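Local coordinates for FAD-binding PCMH-type domain-containing protein (Gibberella zeae, PDB 6YJO) that probably acts as an oligosaccharide-oxidising flavoenzyme, carrying out its redox chemistry with a covalently attached flavin-adenine dinucleotide, at residues Thr76-Ile81 and Gly192-Leu197; Asp148-Gly153 and Gly318-Met323; Glu257-Met262 and Ile277-Ser282; Gln263-Thr268 and Thr299-Leu304; Asp385-Gly388 and Ala393-Asn396. All blocks are in the same frame, centred on the assembly; numbering follows the deposited sequence.

The five contacts run from the FAD-binding part of the chain to the seven-stranded antiparallel sheet. Contact 1 lies in the FAD-binding domain, where the side chain of Ile81 is about 7 Å from the bound FAD. Contact 2 joins that domain to a helix near the far sheet, its centre about 28 Å from that of contact 1. Contacts 3 and 4 share helix 252-268 and have centres about 14 Å apart. They touch where Met262 CG lies 4.0 Å from Leu304 CD1. Contact 5 adjoins both through Leu386, and in it the side chain of Phe387 is about 8 Å from FAD and packs on Tyr176, an FAD-binding residue.

Contact 1. Residues Thr76-Ile81 and Gly192-Leu197; sequences TTVKHI and GATIVL
Val196, on strand 190-196, reaches helix 78-90 mainly through one methyl, and its side chain can be followed outward from CB. CB itself lies 3.9 Å from Ile81 CG2. Of the two branches beyond it, CG1 is anti to the backbone N (chi1 -179°), which leaves CG2, beside that N, to face the helix. CG2 meets Ile81 CG2 at 3.5 Å, the closest approach between the segments, and has a looser second neighbour in Val78 CG1 at 4.4 Å. The same Val78 methyl extends to Thr194 CG2, 4.0 Å away, the two side chains lying roughly perpendicular to each other. Thr194 thus offers its methyl to this apolar seam. Beta-branched Thr194 and Val196 suit the strand; on the helix, Val78 and Ile81 give short, stiff methyls to the interface and, being three residues apart, share one face.

The start of the helix is fixed by a capping box. Thr77, at the N-cap, accepts from His80 N through OG1 at 3.2 Å with an N-H...O angle of 167°. In return His80 ND1 takes the N-H of Thr77 at 3.2 Å and also that of Thr76, so two backbone N-H groups that precede the first turn find an acceptor. Ile81 also packs on Ile226 and Ala228 of strand 226-236. Helix 78-90, the connection between parallel strands 71-73 and 95-98, is thereby laid against the antiparallel sheet, an arrangement characteristic of the PCMH-type FAD-binding fold with its two alpha/beta subdomains.

Contact 2. Residues Asp148-Gly153 and Gly318-Met323; sequences DLFQFG and GGWIQM
Phe150 CG stands anti to the backbone N (chi1 -179°), which extends the ring from helix 142-152 toward the opposing helix, while Ile321 CG1, turned beside its own backbone N, is the branch placed over that ring. Ile321 CG1 is 3.9 Å from the ring centroid and 17° off the normal, a CH-pi contact made over one face. The terminal CD1 of Ile321 carries on past the ring to Phe150 CB, 4.0 Å away. Trp320 adds its indole from another direction: its CD1 lies 4.0 Å from Phe150 CD2, and the two side chains run in opposite directions where they pass. A flat aromatic suits this place because a single ring can receive an aliphatic branch on its face and touch a second aromatic through CD2.

The contact joins helix 142-152 of the FAD-binding domain to helix 320-326, which follows the edge strand 314-315 of the seven-stranded antiparallel sheet, so it bridges the two domains. The connection that leads from strand 226-236 to strand 242-248 runs beside it, Phe150 packing on Ala237 and Trp320 on Pro238.

Helix 320-326 begins at Gly319, its N-cap. There the extended Gln322 side chain brings OE1 to Gly319 N, which it accepts on a lone pair, in the carbonyl plane, at 3.3 Å with an N-H...O angle of 154°. Met323 N donates to Gly319 O at 3.2 Å, closing the first turn, which carries Trp320 and Ile321.

Contact 3. Residues Glu257-Met262 and Ile277-Ser282; sequences EGLLAM and IYMGPS
Met262 N is shared between two carbonyls of its own helix, Gly258 O at 3.1 Å and, more weakly, Leu259 O at 3.2 Å, so the backbone that carries this side chain is held by the turn before it. From there the thioether reaches across to strand 273-280. The chain is extended at chi2 and bends only at chi3 (63°), which turns the terminal methyl against Ile277. Met262 CE lies 3.7 Å from Ile277 CG2, while Met262 SD is 4.1 Å from Ile277 CD1, at the end of the other branch. Both branches of the isoleucine are thus in use: CG1 is anti to the backbone N and carries CD1 forward, and CG2 sits in the crowded position between the backbone N and the carbonyl carbon. A flexible methionine against a rigid, branched isoleucine is a sensible pairing, since the first can shape itself to the second.

A second, looser point of contact lies one turn back, where Leu259 CD2 approaches Met279 SD at 4.2 Å. Ile277 and Met279, two residues apart, lie on the same face of the strand, just as Leu259 and Met262 share a face of the helix. Val360 and Leu367 of helix 357-371 flank this apolar layer, packing on Leu259 and Met279 respectively.

A helix packed on one face of an antiparallel sheet with an apolar layer between, here Leu259, Met262, Ile277 and Met279, is typical of alpha+beta sandwiches. Helix 252-268 is the first helix of a beta-alpha-beta-beta-alpha-beta unit running from strand 242-248 to strand 314-315, whose strand order matches the ferredoxin-like fold.

Contact 4. Residues Gln263-Thr268 and Thr299-Leu304; sequences QKFAVT and TALRPL
Phe265 is a knob set into a hole formed by Ala300, Leu301, Pro303 and Leu304 on the facing helix. Leu304 supplies the floor: its CB lies over one face of the ring, 3.8 Å from the centroid and 15° off the normal, a CH-pi contact, and its CD2 comes within 3.5 Å of Phe265 CD2. At the far edge, in the ring plane, Ala300 O lies 3.0 Å from Phe265 CE1 and is equally near CZ, so a carbonyl oxygen faces the weakly positive rim. Leu301 CD2, 4.2 Å from Phe265 CE2, and Pro303 CD complete the socket.

The segments 263-268 and 299-304 run roughly antiparallel, their axes at 149° and 10.1 Å apart at closest approach; the two helices pack side by side on one face of the sheet of a ferredoxin-like unit. The spacing is bridged by this large ring, while small Ala300 lets it come close to the backbone.

Helix 294-308 is kinked at Pro303, which has no N-H to give, and Leu304 N also lacks a bond to the turn before. On the sheet side, Met275 of strand 273-280 touches both Phe265 and Leu304. Leu301 starts away from Phe265, but its end turns back to it; it also packs on Ile312.

Contact 5. Residues Asp385-Gly388 and Ala393-Asn396; sequences DLFG and AVTN
The backbones of Gly388 and Thr395 come within 5.4 Å between their CA atoms as the chain leaves strand 380-386 and curls back through a short turn with helical torsions at 393-395. This is the beginning of the long connection between antiparallel neighbours 380-386 and 417-423 of the seven-stranded sheet, folded back on the strand end it has just left.

Phe387 and Val394 form the apolar half of the contact. The phenyl ring is carried out by a CG anti to the backbone N (chi1 -178°), and its far end meets one valine methyl: Val394 CG1 is 3.9 Å from both Phe387 CZ and Phe387 CE2. Val394 suits its place as a compact branched residue that offers this one methyl to the far end of the ring, while its CB lies 4.2 Å from Phe387 O.

Leu185 packs on both residues, and the Phe387 ring also meets that of Tyr176, an FAD-binding residue, with their planes at about 25°. A flat, buried aromatic suits a place where it meets another ring near the flavin. Ser392 OG ties the turn together by hydrogen bonds to Phe387 O and Val394 N.

Thr395 makes the second point of contact, by packing; its hydroxyl is hydrogen-bonded to Gly389 O. The same oxygen lies against the backbone of Gly388, with Thr395 OG1 3.3 Å from Gly388 CA and 3.4 Å from Gly388 C.

Contact 1. Residues Thr76-Ile81 and Gly192-Leu197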
# COMPACT_ATOMS: atom_id res chain seq x y z
N THR A 76 11.86 8.06 19.49
CA THR A 76 10.96 9.20 19.36
C THR A 76 11.63 10.39 18.68
O THR A 76 10.97 11.41 18.46
CB THR A 76 10.42 9.65 20.73
OG1 THR A 76 11.49 10.20 21.51
CG2 THR A 76 9.80 8.47 21.46
N THR A 77 12.92 10.29 18.36
CA THR A 77 13.64 11.33 17.65
C THR A 77 14.42 10.72 16.50
O THR A 77 14.72 9.52 16.48
CB THR A 77 14.62 12.09 18.56
OG1 THR A 77 15.66 11.21 19.00
CG2 THR A 77 13.89 12.66 19.78
N VAL A 78 14.76 11.57 15.53
CA VAL A 78 15.60 11.14 14.42
C VAL A 78 16.93 10.61 14.93
O VAL A 78 17.50 9.67 14.35
CB VAL A 78 15.80 12.29 13.42
CG1 VAL A 78 16.44 11.78 12.14
CG2 VAL A 78 14.48 13.00 13.13
N LYS A 79 17.44 11.19 16.02
CA LYS A 79 18.75 10.78 16.52
C LYS A 79 18.72 9.35 17.04
O LYS A 79 19.65 8.57 16.79
CB LYS A 79 19.20 11.75 17.62
CG LYS A 79 20.70 11.96 17.67
CD LYS A 79 21.35 11.18 18.79
CE LYS A 79 22.86 11.37 18.79
NZ LYS A 79 23.45 10.97 17.48
N HIS A 80 17.65 8.97 17.75
CA HIS A 80 17.49 7.58 18.17
C HIS A 80 17.63 6.64 16.98
O HIS A 80 18.37 5.65 17.04
CB HIS A 80 16.13 7.39 18.85
CG HIS A 80 15.98 8.16 20.13
ND1 HIS A 80 14.79 8.76 20.49
CD2 HIS A 80 16.85 8.41 21.13
CE1 HIS A 80 14.95 9.35 21.66
NE2 HIS A 80 16.19 9.15 22.07
N ILE A 81 16.93 6.94 15.89
CA ILE A 81 17.02 6.10 14.69
C ILE A 81 18.47 6.02 14.22
O ILE A 81 18.99 4.92 13.97
CB ILE A 81 16.10 6.65 13.58
CG1 ILE A 81 14.63 6.49 13.98
CG2 ILE A 81 16.35 5.92 12.27
CD1 ILE A 81 13.77 7.70 13.66
N GLY A 192 9.73 14.95 -0.09
CA GLY A 192 11.02 14.50 0.38
C GLY A 192 10.88 13.93 1.78
O GLY A 192 9.79 13.94 2.36
N ALA A 193 12.00 13.43 2.30
CA ALA A 193 11.98 12.80 3.61
C ALA A 193 13.35 12.86 4.26
O ALA A 193 14.37 12.62 3.61
CB ALA A 193 11.53 11.34 3.52
N THR A 194 13.36 13.17 5.55
CA THR A 194 14.52 12.92 6.39
C THR A 194 14.70 11.41 6.51
O THR A 194 13.79 10.71 6.95
CB THR A 194 14.33 13.57 7.76
OG1 THR A 194 13.96 14.95 7.60
CG2 THR A 194 15.60 13.47 8.58
N ILE A 195 15.86 10.91 6.10
CA ILE A 195 16.11 9.47 6.02
C ILE A 195 17.49 9.17 6.58
O ILE A 195 18.43 9.95 6.40
CB ILE A 195 15.98 8.97 4.56
CG1 ILE A 195 16.24 7.46 4.49
CG2 ILE A 195 16.93 9.72 3.64
CD1 ILE A 195 15.92 6.86 3.14
N VAL A 196 17.60 8.04 7.26
CA VAL A 196 18.85 7.58 7.85
C VAL A 196 19.41 6.46 6.99
O VAL A 196 18.80 5.39 6.88
CB VAL A 196 18.65 7.11 9.30
CG1 VAL A 196 19.97 6.67 9.92
CG2 VAL A 196 18.01 8.21 10.14
N LEU A 197 20.56 6.70 6.38
CA LEU A 197 21.20 5.68 5.56
C LEU A 197 21.89 4.64 6.44
O LEU A 197 22.07 4.83 7.65
CB LEU A 197 22.19 6.32 4.59
CG LEU A 197 21.68 7.54 3.83
CD1 LEU A 197 22.71 8.01 2.81
CD2 LEU A 197 20.34 7.24 3.16

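Contact 2. Residues Asp148-Gly153 and Gly318-Met323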
# COMPACT_ATOMS: atom_id res chain seq x y z
N ASP A 148 -5.57 15.12 11.40
CA ASP A 148 -4.82 16.32 11.75
C ASP A 148 -4.71 17.31 10.59
O ASP A 148 -4.59 18.52 10.83
CB ASP A 148 -3.43 15.94 12.24
CG ASP A 148 -3.41 15.58 13.72
OD1 ASP A 148 -4.48 15.22 14.25
OD2 ASP A 148 -2.34 15.69 14.34
N LEU A 149 -4.75 16.83 9.35
CA LEU A 149 -4.65 17.75 8.21
C LEU A 149 -5.96 18.49 7.98
O LEU A 149 -5.96 19.67 7.63
CB LEU A 149 -4.25 16.99 6.95
CG LEU A 149 -2.79 16.54 6.83
CD1 LEU A 149 -2.60 15.78 5.53
CD2 LEU A 149 -1.85 17.72 6.92
N PHE A 150 -7.09 17.80 8.16
CA PHE A 150 -8.39 18.44 8.00
C PHE A 150 -8.70 19.40 9.13
O PHE A 150 -9.51 20.32 8.94
CB PHE A 150 -9.48 17.38 7.89
CG PHE A 150 -10.87 17.93 7.70
CD1 PHE A 150 -11.66 18.23 8.79
CD2 PHE A 150 -11.37 18.15 6.43
CE1 PHE A 150 -12.94 18.74 8.62
CE2 PHE A 150 -12.65 18.66 6.25
CZ PHE A 150 -13.43 18.95 7.35
N GLN A 151 -8.08 19.22 10.30
CA GLN A 151 -8.33 20.07 11.46
C GLN A 151 -7.28 21.16 11.64
O GLN A 151 -7.60 22.22 12.19
CB GLN A 151 -8.40 19.22 12.73
CG GLN A 151 -8.97 19.96 13.94
CD GLN A 151 -7.89 20.46 14.88
OE1 GLN A 151 -7.62 21.66 14.95
NE2 GLN A 151 -7.27 19.54 15.61
N PHE A 152 -6.03 20.94 11.21
CA PHE A 152 -5.05 22.02 11.21
C PHE A 152 -5.39 23.06 10.15
O PHE A 152 -5.14 24.25 10.35
CB PHE A 152 -3.64 21.46 10.99
CG PHE A 152 -3.10 20.66 12.14
CD1 PHE A 152 -3.77 20.61 13.36
CD2 PHE A 152 -1.92 19.95 12.01
CE1 PHE A 152 -3.26 19.87 14.42
CE2 PHE A 152 -1.41 19.21 13.06
CZ PHE A 152 -2.08 19.17 14.27
N GLY A 153 -5.94 22.62 9.03
CA GLY A 153 -6.52 23.50 8.03
C GLY A 153 -7.82 22.90 7.55
O GLY A 153 -8.73 22.66 8.34
N GLY A 318 -21.89 14.01 1.71
CA GLY A 318 -21.45 14.46 3.01
C GLY A 318 -20.03 14.99 2.97
O GLY A 318 -19.48 15.27 1.91
N GLY A 319 -19.45 15.14 4.17
CA GLY A 319 -18.12 15.68 4.30
C GLY A 319 -17.03 14.69 3.91
O GLY A 319 -17.28 13.51 3.67
N TRP A 320 -15.80 15.19 3.88
CA TRP A 320 -14.65 14.37 3.49
C TRP A 320 -14.30 13.38 4.59
O TRP A 320 -13.99 12.22 4.30
CB TRP A 320 -13.47 15.29 3.17
CG TRP A 320 -12.09 14.67 3.29
CD1 TRP A 320 -11.25 14.75 4.36
CD2 TRP A 320 -11.40 13.92 2.28
NE1 TRP A 320 -10.08 14.09 4.08
CE2 TRP A 320 -10.14 13.57 2.81
CE3 TRP A 320 -11.71 13.51 0.98
CZ2 TRP A 320 -9.21 12.82 2.10
CZ3 TRP A 320 -10.78 12.77 0.27
CH2 TRP A 320 -9.55 12.43 0.83
N ILE A 321 -14.34 13.82 5.85
CA ILE A 321 -14.09 12.92 6.97
C ILE A 321 -15.21 11.89 7.08
O ILE A 321 -14.99 10.78 7.58
CB ILE A 321 -13.92 13.73 8.27
CG1 ILE A 321 -12.67 14.61 8.18
CG2 ILE A 321 -13.85 12.81 9.48
CD1 ILE A 321 -11.35 13.82 8.16
N GLN A 322 -16.41 12.23 6.61
CA GLN A 322 -17.50 11.27 6.62
C GLN A 322 -17.21 10.12 5.66
O GLN A 322 -17.43 8.95 6.00
CB GLN A 322 -18.81 11.97 6.27
CG GLN A 322 -20.04 11.34 6.87
CD GLN A 322 -21.22 12.30 6.91
OE1 GLN A 322 -21.19 13.36 6.28
NE2 GLN A 322 -22.26 11.94 7.65
N MET A 323 -16.71 10.43 4.47
CA MET A 323 -16.41 9.38 3.50
C MET A 323 -15.28 8.48 3.98
O MET A 323 -15.33 7.26 3.78
CB MET A 323 -16.05 10.01 2.15
CG MET A 323 -15.55 9.03 1.09
SD MET A 323 -13.79 8.60 1.23
CE MET A 323 -13.02 10.22 1.22

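Contact 3. Residues Glu257-Met262 and Ile277-Ser282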
# COMPACT_ATOMS: atom_id res chain seq x y z
N GLU A 257 -19.27 -9.85 -19.45
CA GLU A 257 -19.76 -8.59 -20.01
C GLU A 257 -19.54 -7.44 -19.04
O GLU A 257 -18.97 -6.41 -19.41
CB GLU A 257 -21.25 -8.72 -20.36
CG GLU A 257 -21.55 -8.70 -21.85
CD GLU A 257 -20.78 -9.76 -22.62
OE1 GLU A 257 -19.94 -9.39 -23.46
OE2 GLU A 257 -21.02 -10.97 -22.37
N GLY A 258 -19.97 -7.61 -17.79
CA GLY A 258 -19.89 -6.52 -16.83
C GLY A 258 -18.47 -6.03 -16.63
O GLY A 258 -18.23 -4.82 -16.51
N LEU A 259 -17.50 -6.95 -16.57
CA LEU A 259 -16.11 -6.55 -16.38
C LEU A 259 -15.56 -5.88 -17.63
O LEU A 259 -14.77 -4.93 -17.54
CB LEU A 259 -15.27 -7.76 -15.98
CG LEU A 259 -15.54 -8.26 -14.56
CD1 LEU A 259 -15.03 -9.67 -14.35
CD2 LEU A 259 -14.94 -7.30 -13.53
N LEU A 260 -15.95 -6.36 -18.81
CA LEU A 260 -15.55 -5.70 -20.05
C LEU A 260 -16.14 -4.30 -20.14
O LEU A 260 -15.49 -3.38 -20.63
CB LEU A 260 -15.96 -6.54 -21.26
CG LEU A 260 -15.07 -7.77 -21.51
CD1 LEU A 260 -15.78 -8.78 -22.40
CD2 LEU A 260 -13.74 -7.35 -22.13
N ALA A 261 -17.37 -4.12 -19.65
CA ALA A 261 -17.98 -2.80 -19.66
C ALA A 261 -17.28 -1.85 -18.69
O ALA A 261 -17.23 -0.64 -18.94
CB ALA A 261 -19.46 -2.90 -19.31
N MET A 262 -16.71 -2.38 -17.61
CA MET A 262 -16.02 -1.54 -16.64
C MET A 262 -14.67 -1.07 -17.17
O MET A 262 -14.26 0.06 -16.89
CB MET A 262 -15.82 -2.29 -15.33
CG MET A 262 -16.95 -2.08 -14.33
SD MET A 262 -16.62 -2.91 -12.76
CE MET A 262 -15.14 -2.06 -12.23
N ILE A 277 -14.56 -2.67 -7.74
CA ILE A 277 -15.59 -3.69 -7.66
C ILE A 277 -15.12 -4.80 -6.73
O ILE A 277 -14.14 -5.50 -7.04
CB ILE A 277 -15.97 -4.26 -9.03
CG1 ILE A 277 -17.05 -5.35 -8.85
CG2 ILE A 277 -14.76 -4.83 -9.76
CD1 ILE A 277 -17.63 -5.87 -10.14
N TYR A 278 -15.82 -4.98 -5.62
CA TYR A 278 -15.66 -6.16 -4.78
C TYR A 278 -16.34 -7.35 -5.44
O TYR A 278 -17.52 -7.28 -5.80
CB TYR A 278 -16.27 -5.89 -3.40
CG TYR A 278 -16.54 -7.13 -2.57
CD1 TYR A 278 -17.67 -7.92 -2.80
CD2 TYR A 278 -15.69 -7.50 -1.53
CE1 TYR A 278 -17.92 -9.04 -2.04
CE2 TYR A 278 -15.94 -8.62 -0.77
CZ TYR A 278 -17.06 -9.39 -1.03
OH TYR A 278 -17.31 -10.51 -0.27
N MET A 279 -15.60 -8.44 -5.62
CA MET A 279 -16.17 -9.71 -6.06
C MET A 279 -15.91 -10.75 -4.98
O MET A 279 -14.76 -10.99 -4.61
CB MET A 279 -15.57 -10.17 -7.38
CG MET A 279 -15.54 -9.11 -8.46
SD MET A 279 -15.01 -9.75 -10.06
CE MET A 279 -16.28 -10.98 -10.39
N GLY A 280 -16.99 -11.35 -4.48
CA GLY A 280 -16.89 -12.38 -3.47
C GLY A 280 -17.57 -13.66 -3.92
O GLY A 280 -18.08 -13.76 -5.04
N PRO A 281 -17.60 -14.66 -3.04
CA PRO A 281 -18.14 -15.97 -3.43
C PRO A 281 -19.64 -15.97 -3.69
O PRO A 281 -20.12 -16.90 -4.35
CB PRO A 281 -17.78 -16.87 -2.24
CG PRO A 281 -17.63 -15.92 -1.08
CD PRO A 281 -17.05 -14.67 -1.67
N SER A 282 -20.39 -14.98 -3.21
CA SER A 282 -21.84 -14.99 -3.32
C SER A 282 -22.41 -13.76 -4.03
O SER A 282 -23.64 -13.65 -4.13
CB SER A 282 -22.47 -15.12 -1.93
OG SER A 282 -21.58 -14.67 -0.92

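Contact 4. Residues Gln263-Thr268 and Thr299-Leu304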
# COMPACT_ATOMS: atom_id res chain seq x y z
N GLN A 263 -13.97 -1.92 -17.92
CA GLN A 263 -12.73 -1.49 -18.56
C GLN A 263 -12.96 -0.26 -19.42
O GLN A 263 -12.22 0.72 -19.34
CB GLN A 263 -12.14 -2.62 -19.40
CG GLN A 263 -11.95 -3.93 -18.67
CD GLN A 263 -10.94 -4.84 -19.35
OE1 GLN A 263 -9.89 -5.16 -18.79
NE2 GLN A 263 -11.26 -5.26 -20.57
N LYS A 264 -14.00 -0.31 -20.27
CA LYS A 264 -14.33 0.84 -21.11
C LYS A 264 -14.62 2.07 -20.27
O LYS A 264 -14.14 3.16 -20.56
CB LYS A 264 -15.52 0.50 -22.00
CG LYS A 264 -15.34 -0.77 -22.85
CD LYS A 264 -16.67 -1.30 -23.37
CE LYS A 264 -17.26 -0.41 -24.46
NZ LYS A 264 -18.20 -1.17 -25.33
N PHE A 265 -15.41 1.90 -19.21
CA PHE A 265 -15.76 3.02 -18.35
C PHE A 265 -14.55 3.56 -17.60
O PHE A 265 -14.50 4.76 -17.29
CB PHE A 265 -16.84 2.58 -17.36
CG PHE A 265 -17.43 3.71 -16.57
CD1 PHE A 265 -18.21 4.67 -17.20
CD2 PHE A 265 -17.22 3.81 -15.21
CE1 PHE A 265 -18.76 5.71 -16.48
CE2 PHE A 265 -17.77 4.85 -14.48
CZ PHE A 265 -18.54 5.80 -15.12
N ALA A 266 -13.57 2.70 -17.31
CA ALA A 266 -12.35 3.16 -16.65
C ALA A 266 -11.54 4.10 -17.53
O ALA A 266 -10.72 4.87 -17.01
CB ALA A 266 -11.49 1.97 -16.23
N VAL A 267 -11.75 4.05 -18.84
CA VAL A 267 -11.01 4.92 -19.75
C VAL A 267 -11.69 6.28 -19.88
O VAL A 267 -11.01 7.30 -20.01
CB VAL A 267 -10.87 4.24 -21.13
CG1 VAL A 267 -10.16 5.15 -22.12
CG2 VAL A 267 -10.15 2.90 -20.99
N THR A 268 -13.02 6.31 -19.83
CA THR A 268 -13.78 7.50 -20.20
C THR A 268 -14.33 8.29 -19.02
O THR A 268 -14.64 9.47 -19.19
CB THR A 268 -14.94 7.11 -21.12
OG1 THR A 268 -15.77 6.14 -20.46
CG2 THR A 268 -14.44 6.53 -22.43
N THR A 299 -25.04 11.26 -13.70
CA THR A 299 -24.67 11.43 -15.10
C THR A 299 -23.37 10.71 -15.43
O THR A 299 -23.21 10.20 -16.55
CB THR A 299 -24.56 12.91 -15.45
OG1 THR A 299 -23.76 13.58 -14.47
CG2 THR A 299 -25.95 13.55 -15.51
N ALA A 300 -22.43 10.66 -14.49
CA ALA A 300 -21.16 9.99 -14.75
C ALA A 300 -21.35 8.48 -14.86
O ALA A 300 -20.67 7.82 -15.66
CB ALA A 300 -20.16 10.31 -13.64
N LEU A 301 -22.25 7.92 -14.05
CA LEU A 301 -22.47 6.48 -14.04
C LEU A 301 -23.40 6.00 -15.14
O LEU A 301 -23.41 4.80 -15.44
CB LEU A 301 -23.04 6.05 -12.68
CG LEU A 301 -22.06 5.99 -11.52
CD1 LEU A 301 -22.80 5.64 -10.23
CD2 LEU A 301 -20.96 4.98 -11.80
N ARG A 302 -24.17 6.89 -15.74
CA ARG A 302 -25.18 6.49 -16.72
C ARG A 302 -24.64 5.55 -17.79
O ARG A 302 -25.31 4.54 -18.09
CB ARG A 302 -25.80 7.74 -17.36
CG ARG A 302 -27.14 7.47 -18.04
CD ARG A 302 -27.81 8.75 -18.57
NE ARG A 302 -27.86 9.82 -17.57
CZ ARG A 302 -28.61 9.78 -16.47
NH1 ARG A 302 -29.37 8.73 -16.20
NH2 ARG A 302 -28.59 10.81 -15.63
N PRO A 303 -23.47 5.79 -18.40
CA PRO A 303 -23.02 4.86 -19.45
C PRO A 303 -22.68 3.48 -18.93
O PRO A 303 -22.98 2.48 -19.60
CB PRO A 303 -21.79 5.57 -20.04
CG PRO A 303 -21.86 6.99 -19.55
CD PRO A 303 -22.53 6.91 -18.22
N LEU A 304 -22.07 3.38 -17.74
CA LEU A 304 -21.75 2.07 -17.18
C LEU A 304 -23.00 1.35 -16.71
O LEU A 304 -23.19 0.16 -17.00
CB LEU A 304 -20.74 2.23 -16.04
CG LEU A 304 -20.47 0.98 -15.19
CD1 LEU A 304 -19.99 -0.18 -16.04
CD2 LEU A 304 -19.45 1.31 -14.11

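Contact 5. Residues Asp385-Gly388 and Ala393-Asn396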
# COMPACT_ATOMS: atom_id res chain seq x y z
N ASP A 385 -9.65 -2.20 -8.50
CA ASP A 385 -9.75 -0.75 -8.59
C ASP A 385 -9.58 -0.29 -10.03
O ASP A 385 -8.80 -0.87 -10.79
CB ASP A 385 -8.69 -0.09 -7.71
CG ASP A 385 -8.92 -0.32 -6.23
OD1 ASP A 385 -9.85 0.32 -5.67
OD2 ASP A 385 -8.19 -1.13 -5.63
N LEU A 386 -10.32 0.74 -10.40
CA LEU A 386 -10.04 1.46 -11.64
C LEU A 386 -8.88 2.40 -11.37
O LEU A 386 -9.03 3.40 -10.66
CB LEU A 386 -11.29 2.19 -12.13
CG LEU A 386 -12.52 1.29 -12.35
CD1 LEU A 386 -13.58 2.02 -13.16
CD2 LEU A 386 -12.14 -0.03 -13.02
N PHE A 387 -7.72 2.08 -11.94
CA PHE A 387 -6.43 2.60 -11.50
C PHE A 387 -5.86 3.69 -12.41
O PHE A 387 -5.43 4.73 -11.92
CB PHE A 387 -5.43 1.44 -11.40
CG PHE A 387 -4.08 1.84 -10.90
CD1 PHE A 387 -3.81 1.90 -9.55
CD2 PHE A 387 -3.06 2.12 -11.79
CE1 PHE A 387 -2.56 2.25 -9.08
CE2 PHE A 387 -1.80 2.47 -11.34
CZ PHE A 387 -1.56 2.53 -9.98
N GLY A 388 -5.82 3.44 -13.72
CA GLY A 388 -5.17 4.35 -14.64
C GLY A 388 -6.07 4.87 -15.74
O GLY A 388 -7.27 5.06 -15.54
N ALA A 393 -5.32 10.59 -12.42
CA ALA A 393 -4.18 11.45 -12.10
C ALA A 393 -2.90 10.66 -11.90
O ALA A 393 -1.81 11.25 -11.92
CB ALA A 393 -4.48 12.27 -10.84
N VAL A 394 -3.00 9.34 -11.71
CA VAL A 394 -1.80 8.52 -11.55
C VAL A 394 -1.06 8.36 -12.87
O VAL A 394 0.17 8.28 -12.89
CB VAL A 394 -2.19 7.16 -10.96
CG1 VAL A 394 -0.95 6.28 -10.77
CG2 VAL A 394 -2.94 7.33 -9.65
N THR A 395 -1.80 8.32 -13.98
CA THR A 395 -1.21 7.90 -15.25
C THR A 395 -0.11 8.84 -15.71
O THR A 395 0.94 8.39 -16.18
CB THR A 395 -2.31 7.78 -16.30
OG1 THR A 395 -3.32 6.87 -15.84
CG2 THR A 395 -1.75 7.26 -17.61
N ASN A 396 -0.33 10.15 -15.59
CA ASN A 396 0.65 11.15 -16.01
C ASN A 396 1.02 12.07 -14.85
O ASN A 396 1.19 13.28 -15.03
CB ASN A 396 0.12 11.96 -17.19
CG ASN A 396 -0.14 11.09 -18.41
OD1 ASN A 396 -1.28 10.94 -18.84
ND2 ASN A 396 0.93 10.52 -18.97